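Local coordinates for putative uncharacterized protein smu.1108c (Streptococcus mutans, PDB 3L7Y) that is functionally uncharacterised but binds a magnesium ion and probably acts as a phosphatase of the haloacid dehalogenase-like family, at residues 255-260 with 277-282; 41-46 with 227-232. All blocks are in the same frame, centred on the assembly; numbering follows the deposited sequence.

How the interactions relate
Both interactions belong to the domain built on the eight-stranded sheet that holds strand 39-42, and their centres lie about 10 Å apart. Interaction 2 is buried, near the centre of the chain. It is polar: a salt bridge beside a magnesium ion. Interaction 1 lies farther out, is only partly buried and is apolar, with methyl and methylene groups doing the touching. The two hold different elements, a strand end with the start of helix 229-239 in one, and helices 257-262 and 274-279 in the other. They meet at Lys229, whose NZ is 2.7 Å from OD1 of Asp256 in a salt bridge. Thus 255-260 faces the metal site at its start and the second helix farther on.

Interaction 1 of 2, residues 255-260 with 277-282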
ATOM      1  N   ASN A 255      -0.005  -7.892  -0.475  1.00  7.86           N
ATOM      2  CA  ASN A 255      -0.412  -6.912   0.523  1.00  7.73           C
ATOM      3  C   ASN A 255      -1.876  -6.444   0.361  1.00 12.10           C
ATOM      4  O   ASN A 255      -2.354  -5.608   1.140  1.00 10.60           O
ATOM      5  CB  ASN A 255       0.540  -5.700   0.522  1.00  9.33           C
ATOM      6  CG  ASN A 255       0.593  -4.986  -0.824  1.00 10.77           C
ATOM      7  OD1 ASN A 255       0.249  -5.557  -1.853  1.00 20.15           O
ATOM      8  ND2 ASN A 255       1.043  -3.730  -0.816  1.00 14.21           N
ATOM      9  N   ASP A 256      -2.576  -6.985  -0.639  1.00 12.94           N
ATOM     10  CA  ASP A 256      -4.004  -6.720  -0.822  1.00 13.15           C
ATOM     11  C   ASP A 256      -4.888  -7.844  -0.269  1.00 17.16           C
ATOM     12  O   ASP A 256      -6.117  -7.747  -0.304  1.00 12.41           O
ATOM     13  CB  ASP A 256      -4.346  -6.554  -2.311  1.00 13.52           C
ATOM     14  CG  ASP A 256      -3.706  -5.340  -2.933  1.00 13.93           C
ATOM     15  OD1 ASP A 256      -3.712  -4.263  -2.296  1.00 14.06           O
ATOM     16  OD2 ASP A 256      -3.200  -5.460  -4.068  1.00 14.68           O
ATOM     17  N   ILE A 257      -4.285  -8.925   0.212  1.00 14.90           N
ATOM     18  CA  ILE A 257      -5.079 -10.119   0.528  1.00 10.46           C
ATOM     19  C   ILE A 257      -6.032  -9.950   1.716  1.00 20.52           C
ATOM     20  O   ILE A 257      -7.173 -10.422   1.656  1.00  9.20           O
ATOM     21  CB  ILE A 257      -4.210 -11.384   0.691  1.00 13.81           C
ATOM     22  CG1 ILE A 257      -3.673 -11.861  -0.656  1.00 17.74           C
ATOM     23  CG2 ILE A 257      -5.014 -12.526   1.301  1.00 14.48           C
ATOM     24  CD1 ILE A 257      -2.584 -12.959  -0.515  1.00  9.93           C
ATOM     25  N   GLU A 258      -5.593  -9.303   2.796  1.00 11.27           N
ATOM     26  CA  GLU A 258      -6.514  -9.082   3.923  1.00 14.76           C
ATOM     27  C   GLU A 258      -7.673  -8.166   3.492  1.00 15.77           C
ATOM     28  O   GLU A 258      -8.821  -8.328   3.921  1.00 10.50           O
ATOM     29  CB  GLU A 258      -5.789  -8.490   5.143  1.00  9.49           C
ATOM     30  CG  GLU A 258      -4.621  -9.347   5.668  1.00 21.83           C
ATOM     31  CD  GLU A 258      -3.304  -9.091   4.942  1.00 28.02           C
ATOM     32  OE1 GLU A 258      -3.285  -8.298   3.976  1.00 26.38           O
ATOM     33  OE2 GLU A 258      -2.277  -9.684   5.342  1.00 32.69           O
ATOM     34  N   MET A 259      -7.370  -7.191   2.646  1.00 11.52           N
ATOM     35  CA  MET A 259      -8.411  -6.275   2.183  1.00 14.84           C
ATOM     36  C   MET A 259      -9.438  -6.997   1.328  1.00 14.89           C
ATOM     37  O   MET A 259     -10.638  -6.773   1.466  1.00 17.94           O
ATOM     38  CB  MET A 259      -7.804  -5.130   1.370  1.00 13.03           C
ATOM     39  CG  MET A 259      -8.842  -4.222   0.689  1.00  9.01           C
ATOM     40  SD  MET A 259      -8.075  -2.742  -0.030  1.00 15.11           S
ATOM     41  CE  MET A 259      -7.323  -3.414  -1.513  1.00  9.46           C
ATOM     42  N   LEU A 260      -8.949  -7.834   0.418  1.00  9.83           N
ATOM     43  CA  LEU A 260      -9.800  -8.605  -0.467  1.00 12.36           C
ATOM     44  C   LEU A 260     -10.683  -9.588   0.309  1.00 18.25           C
ATOM     45  O   LEU A 260     -11.895  -9.677   0.067  1.00 10.91           O
ATOM     46  CB  LEU A 260      -8.941  -9.347  -1.494  1.00 15.32           C
ATOM     47  CG  LEU A 260      -8.820  -8.826  -2.934  1.00 24.77           C
ATOM     48  CD1 LEU A 260      -9.442  -7.441  -3.141  1.00 20.43           C
ATOM     49  CD2 LEU A 260      -7.365  -8.898  -3.429  1.00 11.38           C
ATOM     50  N   LYS A 277      -5.895 -13.892  -6.614  1.00 14.50           N
ATOM     51  CA  LYS A 277      -7.198 -14.260  -7.151  1.00 13.00           C
ATOM     52  C   LYS A 277      -7.948 -15.164  -6.177  1.00 11.12           C
ATOM     53  O   LYS A 277      -9.162 -15.050  -6.026  1.00 14.41           O
ATOM     54  CB  LYS A 277      -7.045 -14.912  -8.524  1.00 14.74           C
ATOM     55  CG  LYS A 277      -6.613 -13.917  -9.603  1.00 17.34           C
ATOM     56  CD  LYS A 277      -6.498 -14.562 -10.965  1.00 18.54           C
ATOM     57  CE  LYS A 277      -6.167 -13.521 -11.996  1.00 13.67           C
ATOM     58  NZ  LYS A 277      -6.246 -14.075 -13.363  1.00 15.24           N
ATOM     59  N   ALA A 278      -7.228 -16.052  -5.501  1.00  8.52           N
ATOM     60  CA  ALA A 278      -7.870 -16.947  -4.541  1.00 13.37           C
ATOM     61  C   ALA A 278      -8.587 -16.194  -3.429  1.00 19.42           C
ATOM     62  O   ALA A 278      -9.565 -16.701  -2.879  1.00 12.68           O
ATOM     63  CB  ALA A 278      -6.851 -17.937  -3.942  1.00 22.90           C
ATOM     64  N   ALA A 279      -8.099 -14.991  -3.104  1.00  8.27           N
ATOM     65  CA  ALA A 279      -8.659 -14.184  -2.025  1.00 15.11           C
ATOM     66  C   ALA A 279      -9.864 -13.347  -2.465  1.00 13.41           C
ATOM     67  O   ALA A 279     -10.563 -12.779  -1.626  1.00 14.39           O
ATOM     68  CB  ALA A 279      -7.576 -13.269  -1.422  1.00 15.58           C
ATOM     69  N   ALA A 280     -10.088 -13.248  -3.772  1.00 19.08           N
ATOM     70  CA  ALA A 280     -11.188 -12.424  -4.301  1.00 20.32           C
ATOM     71  C   ALA A 280     -12.422 -13.241  -4.675  1.00 13.88           C
ATOM     72  O   ALA A 280     -12.316 -14.402  -5.021  1.00 18.06           O
ATOM     73  CB  ALA A 280     -10.728 -11.620  -5.522  1.00  9.16           C
ATOM     74  N   ASN A 281     -13.580 -12.592  -4.651  1.00 15.91           N
ATOM     75  CA  ASN A 281     -14.828 -13.203  -5.093  1.00 17.07           C
ATOM     76  C   ASN A 281     -15.093 -12.991  -6.583  1.00 19.54           C
ATOM     77  O   ASN A 281     -15.742 -13.806  -7.227  1.00 17.55           O
ATOM     78  CB  ASN A 281     -16.000 -12.638  -4.279  1.00 22.83           C
ATOM     79  CG  ASN A 281     -15.972 -13.084  -2.825  1.00 25.88           C
ATOM     80  OD1 ASN A 281     -16.567 -12.446  -1.951  1.00 25.63           O
ATOM     81  ND2 ASN A 281     -15.288 -14.194  -2.560  1.00 22.19           N
ATOM     82  N   TYR A 282     -14.599 -11.885  -7.122  1.00 14.64           N
ATOM     83  CA  TYR A 282     -14.818 -11.539  -8.519  1.00 10.21           C
ATOM     84  C   TYR A 282     -13.488 -11.235  -9.205  1.00 14.36           C
ATOM     85  O   TYR A 282     -12.508 -10.878  -8.545  1.00 15.24           O
ATOM     86  CB  TYR A 282     -15.723 -10.307  -8.630  1.00 19.19           C
ATOM     87  CG  TYR A 282     -17.068 -10.389  -7.918  1.00 19.35           C
ATOM     88  CD1 TYR A 282     -17.181 -10.081  -6.567  1.00 21.63           C
ATOM     89  CD2 TYR A 282     -18.223 -10.740  -8.603  1.00 17.83           C
ATOM     90  CE1 TYR A 282     -18.405 -10.144  -5.911  1.00 21.98           C
ATOM     91  CE2 TYR A 282     -19.452 -10.797  -7.953  1.00 22.93           C
ATOM     92  CZ  TYR A 282     -19.531 -10.491  -6.604  1.00 25.36           C
ATOM     93  OH  TYR A 282     -20.733 -10.541  -5.931  1.00 25.74           O
TER
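Ala279 puts its methyl group against two side chains of helix 257-262, those of Ile257 and Leu260. It has the most surface buried by the contact, and Leu260 comes second. Ala279 CB lies 3.8 Å from Ile257 CG2 and 4.2 Å from Leu260 CB. Ile257 and Leu260 are three positions apart, so they stand on the same flank of their helix. The small methyl fits across both of them.

Ile257 touches with one branch in particular. With chi1 at -72°, CG1 lies beside the backbone N and CG2 is anti to it, which turns CG2 to the alanine. The CG1 arm then runs on to CD1, and CD1 stays farther from the alanine than CG2 does.

Leu260 points its CB toward 277-282 and meets the backbone there as well. Its CB is 3.8 Å from Ala279 O, and its own carbonyl carbon C is 3.7 Å from the same oxygen. Its CG lies 4.3 Å from Ala280 CB, a looser touch. The Leu260 side chain departs from staggered geometry, with chi1 at -102° and chi2 at 9°, which suggests some strain or an uncertain fit. The contact across the two segments is van der Waals packing throughout. Within the second segment, Ala280 N bonds to Lys277 O at 3.0 Å.

The pairing joins helices of two successive beta-alpha-beta crossovers in a Rossmann-like sheet. Helix 257-262 links strands 247-251 and 265-268, and helix 274-279 links 265-268 to 282-283. Leu260 also rests on Val276 and on Ser266, while Ala280 packs on Ala268. Just beyond, Tyr282 bonds through its backbone to Ser266 and Ala268, which sets the outermost strand 282-283 in parallel beside strand 265-268.

Interaction 2 of 2, residues 41-46 with 227-232; sequences ATDMDG and LHKGWA. With MG (magnesium ion), chain B.
Asp43 and Lys229 cross at an angle and join OD1 to NZ in a buried salt bridge next to the magnesium ion. Asp43 follows strand 39-42. Its CB is 4.0 Å from Lys229 NZ. CG stands anti to the backbone N, chi1 179°, which brings the carboxylate within range of both the ammonium group and the metal. CG is 3.6 Å from Lys229 NZ. From here the two oxygens do different work.

OD1 takes the lysine: Lys229 NZ lies 3.1 Å away. Water 1, itself a metal ligand, also gives OD1 a weak hydrogen bond, at 3.3 Å. OD2 turns to the magnesium ion, at 2.4 Å, and is also hydrogen-bonded to Thr47 OG1.

Strand 39-42 and the Asp-Met-Asp run after it form the first sequence motif of the haloacid dehalogenase fold. Asp43 and Asp45, one residue apart, follow directly on strand 39-42. In relatives the first of them is the nucleophile, and the position here is consistent with that. Lys229 probably corresponds to the basic residue of the family's third motif.

Asp45 contributes its backbone carbonyl to the metal rather than its carboxylate, with O 2.3 Å from the magnesium ion. Four waters and Asp252 OD2 complete the sphere, so seven oxygens surround the ion. In the strand itself, Thr42 OG1 donates to Asp43 O at 2.7 Å, in the carbonyl plane and on a lone pair.

Lys229 reaches in from the first turn of helix 229-239. Its chain is extended beyond CG, with chi2 at -178°, and this spans the gap between backbones whose closest CA atoms, those of Asp43 and Lys229, are 9.2 Å apart. At its end NZ also holds Asp256 OD1 in a salt bridge and Ala77 O in a hydrogen bond.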
ATOM      1  N   ALA A  41     -12.661   0.786  -2.405  1.00 16.94           N
ATOM      2  CA  ALA A  41     -11.255   0.896  -2.033  1.00 12.68           C
ATOM      3  C   ALA A  41     -10.415   0.264  -3.106  1.00 10.63           C
ATOM      4  O   ALA A  41     -10.692  -0.842  -3.540  1.00 15.82           O
ATOM      5  CB  ALA A  41     -11.006   0.194  -0.687  1.00 10.36           C
ATOM      6  N   THR A  42      -9.380   0.954  -3.550  1.00 14.61           N
ATOM      7  CA  THR A  42      -8.536   0.359  -4.567  1.00 12.61           C
ATOM      8  C   THR A  42      -7.048   0.457  -4.294  1.00 16.02           C
ATOM      9  O   THR A  42      -6.525   1.500  -3.873  1.00 14.70           O
ATOM     10  CB  THR A  42      -8.792   0.972  -5.940  1.00 11.08           C
ATOM     11  OG1 THR A  42      -8.066   0.234  -6.927  1.00 15.04           O
ATOM     12  CG2 THR A  42      -8.328   2.420  -5.960  1.00 11.38           C
ATOM     13  N   ASP A  43      -6.360  -0.640  -4.569  1.00 17.12           N
ATOM     14  CA  ASP A  43      -4.915  -0.601  -4.670  1.00 15.86           C
ATOM     15  C   ASP A  43      -4.528   0.316  -5.842  1.00 16.07           C
ATOM     16  O   ASP A  43      -5.362   0.586  -6.715  1.00 10.78           O
ATOM     17  CB  ASP A  43      -4.394  -2.006  -4.897  1.00 16.86           C
ATOM     18  CG  ASP A  43      -2.907  -2.045  -5.034  1.00 22.11           C
ATOM     19  OD1 ASP A  43      -2.235  -1.218  -4.377  1.00 17.15           O
ATOM     20  OD2 ASP A  43      -2.421  -2.885  -5.811  1.00 22.43           O
ATOM     21  N   MET A  44      -3.279   0.793  -5.864  1.00 15.76           N
ATOM     22  CA  MET A  44      -2.817   1.701  -6.921  1.00 14.87           C
ATOM     23  C   MET A  44      -1.968   1.029  -8.006  1.00 15.10           C
ATOM     24  O   MET A  44      -2.465   0.713  -9.095  1.00 11.85           O
ATOM     25  CB  MET A  44      -2.064   2.891  -6.311  1.00 21.89           C
ATOM     26  CG  MET A  44      -2.980   3.878  -5.625  1.00 14.80           C
ATOM     27  SD  MET A  44      -4.046   4.697  -6.821  1.00 15.97           S
ATOM     28  CE  MET A  44      -2.858   5.784  -7.616  1.00 25.34           C
ATOM     29  N   ASP A  45      -0.688   0.817  -7.704  1.00 10.70           N
ATOM     30  CA  ASP A  45       0.228   0.141  -8.616  1.00 13.24           C
ATOM     31  C   ASP A  45      -0.287  -1.248  -8.990  1.00 18.80           C
ATOM     32  O   ASP A  45      -0.515  -2.062  -8.113  1.00 10.19           O
ATOM     33  CB  ASP A  45       1.609  -0.002  -7.964  1.00 13.96           C
ATOM     34  CG  ASP A  45       2.231   1.349  -7.601  1.00 23.18           C
ATOM     35  OD1 ASP A  45       2.233   2.266  -8.450  1.00 18.15           O
ATOM     36  OD2 ASP A  45       2.705   1.497  -6.459  1.00 33.60           O
ATOM     37  N   GLY A  46      -0.461  -1.510 -10.286  1.00 14.78           N
ATOM     38  CA  GLY A  46      -0.874  -2.824 -10.766  1.00 13.48           C
ATOM     39  C   GLY A  46      -2.377  -3.040 -10.756  1.00 18.08           C
ATOM     40  O   GLY A  46      -2.860  -4.089 -11.171  1.00 18.70           O
ATOM     41  N   LEU A 227      -1.163  -3.937  11.012  1.00 10.77           N
ATOM     42  CA  LEU A 227      -1.603  -2.702  10.355  1.00 12.88           C
ATOM     43  C   LEU A 227      -1.585  -2.835   8.828  1.00 18.30           C
ATOM     44  O   LEU A 227      -0.840  -2.131   8.131  1.00 20.01           O
ATOM     45  CB  LEU A 227      -0.770  -1.495  10.813  1.00 10.51           C
ATOM     46  CG  LEU A 227      -1.359  -0.707  11.993  1.00 17.85           C
ATOM     47  CD1 LEU A 227      -2.065  -1.620  12.998  1.00 12.27           C
ATOM     48  CD2 LEU A 227      -0.292   0.169  12.656  1.00 13.32           C
ATOM     49  N   HIS A 228      -2.415  -3.745   8.320  1.00 18.59           N
ATOM     50  CA  HIS A 228      -2.488  -4.010   6.892  1.00 18.83           C
ATOM     51  C   HIS A 228      -3.739  -3.355   6.288  1.00 12.10           C
ATOM     52  O   HIS A 228      -4.531  -2.753   7.000  1.00 12.01           O
ATOM     53  CB  HIS A 228      -2.452  -5.516   6.637  1.00 17.15           C
ATOM     54  CG  HIS A 228      -3.355  -6.301   7.537  1.00 19.74           C
ATOM     55  ND1 HIS A 228      -4.725  -6.169   7.510  1.00 11.29           N
ATOM     56  CD2 HIS A 228      -3.085  -7.230   8.491  1.00 16.78           C
ATOM     57  CE1 HIS A 228      -5.262  -6.981   8.406  1.00 17.36           C
ATOM     58  NE2 HIS A 228      -4.287  -7.632   9.015  1.00 14.28           N
ATOM     59  N   LYS A 229      -3.911  -3.450   4.977  1.00 12.28           N
ATOM     60  CA  LYS A 229      -4.976  -2.694   4.329  1.00  8.40           C
ATOM     61  C   LYS A 229      -6.368  -3.165   4.785  1.00 15.24           C
ATOM     62  O   LYS A 229      -7.325  -2.382   4.788  1.00 13.76           O
ATOM     63  CB  LYS A 229      -4.858  -2.787   2.809  1.00 11.27           C
ATOM     64  CG  LYS A 229      -3.581  -2.233   2.213  1.00 10.70           C
ATOM     65  CD  LYS A 229      -3.626  -2.353   0.681  1.00  8.69           C
ATOM     66  CE  LYS A 229      -2.252  -2.128   0.038  1.00 15.15           C
ATOM     67  NZ  LYS A 229      -2.333  -2.160  -1.442  1.00 15.38           N
ATOM     68  N   GLY A 230      -6.475  -4.445   5.154  1.00 13.74           N
ATOM     69  CA  GLY A 230      -7.699  -4.979   5.723  1.00  8.32           C
ATOM     70  C   GLY A 230      -8.025  -4.273   7.028  1.00 18.71           C
ATOM     71  O   GLY A 230      -9.157  -3.857   7.256  1.00 14.60           O
ATOM     72  N   TRP A 231      -7.043  -4.166   7.918  1.00 18.44           N
ATOM     73  CA  TRP A 231      -7.171  -3.404   9.157  1.00 16.69           C
ATOM     74  C   TRP A 231      -7.562  -1.938   8.883  1.00 13.38           C
ATOM     75  O   TRP A 231      -8.399  -1.408   9.514  1.00 16.52           O
ATOM     76  CB  TRP A 231      -5.903  -3.485  10.005  1.00 14.61           C
ATOM     77  CG  TRP A 231      -5.953  -2.680  11.237  1.00 18.65           C
ATOM     78  CD1 TRP A 231      -6.366  -3.072  12.461  1.00 23.24           C
ATOM     79  CD2 TRP A 231      -5.609  -1.320  11.365  1.00 11.76           C
ATOM     80  NE1 TRP A 231      -6.287  -2.057  13.337  1.00 10.03           N
ATOM     81  CE2 TRP A 231      -5.829  -0.959  12.686  1.00 13.45           C
ATOM     82  CE3 TRP A 231      -5.125  -0.368  10.496  1.00 13.77           C
ATOM     83  CZ2 TRP A 231      -5.594   0.322  13.141  1.00 17.93           C
ATOM     84  CZ3 TRP A 231      -4.887   0.862  10.954  1.00 13.35           C
ATOM     85  CH2 TRP A 231      -5.103   1.197  12.262  1.00 19.40           C
ATOM     86  N   ALA A 232      -6.943  -1.340   7.908  1.00 20.00           N
ATOM     87  CA  ALA A 232      -7.222   0.036   7.572  1.00 20.00           C
ATOM     88  C   ALA A 232      -8.696   0.197   7.180  1.00 20.00           C
ATOM     89  O   ALA A 232      -9.377   0.968   7.757  1.00 20.00           O
ATOM     90  CB  ALA A 232      -6.347   0.508   6.535  1.00 20.00           C
TER
HETATM   91 MG    MG B 271      -0.156  -3.592  -6.383  1.00  9.48          MG
HETATM   92  O   HOH W   1       0.976  -1.635  -5.159  1.00 43.01           O
HETATM   93  O   HOH W   2       1.948  -4.602  -5.509  1.00 38.92           O
HETATM   94  O   HOH W   3      -0.610  -4.414  -4.108  1.00 16.37           O
HETATM   95  O   HOH W   4       1.329  -4.695  -8.031  1.00 25.16           O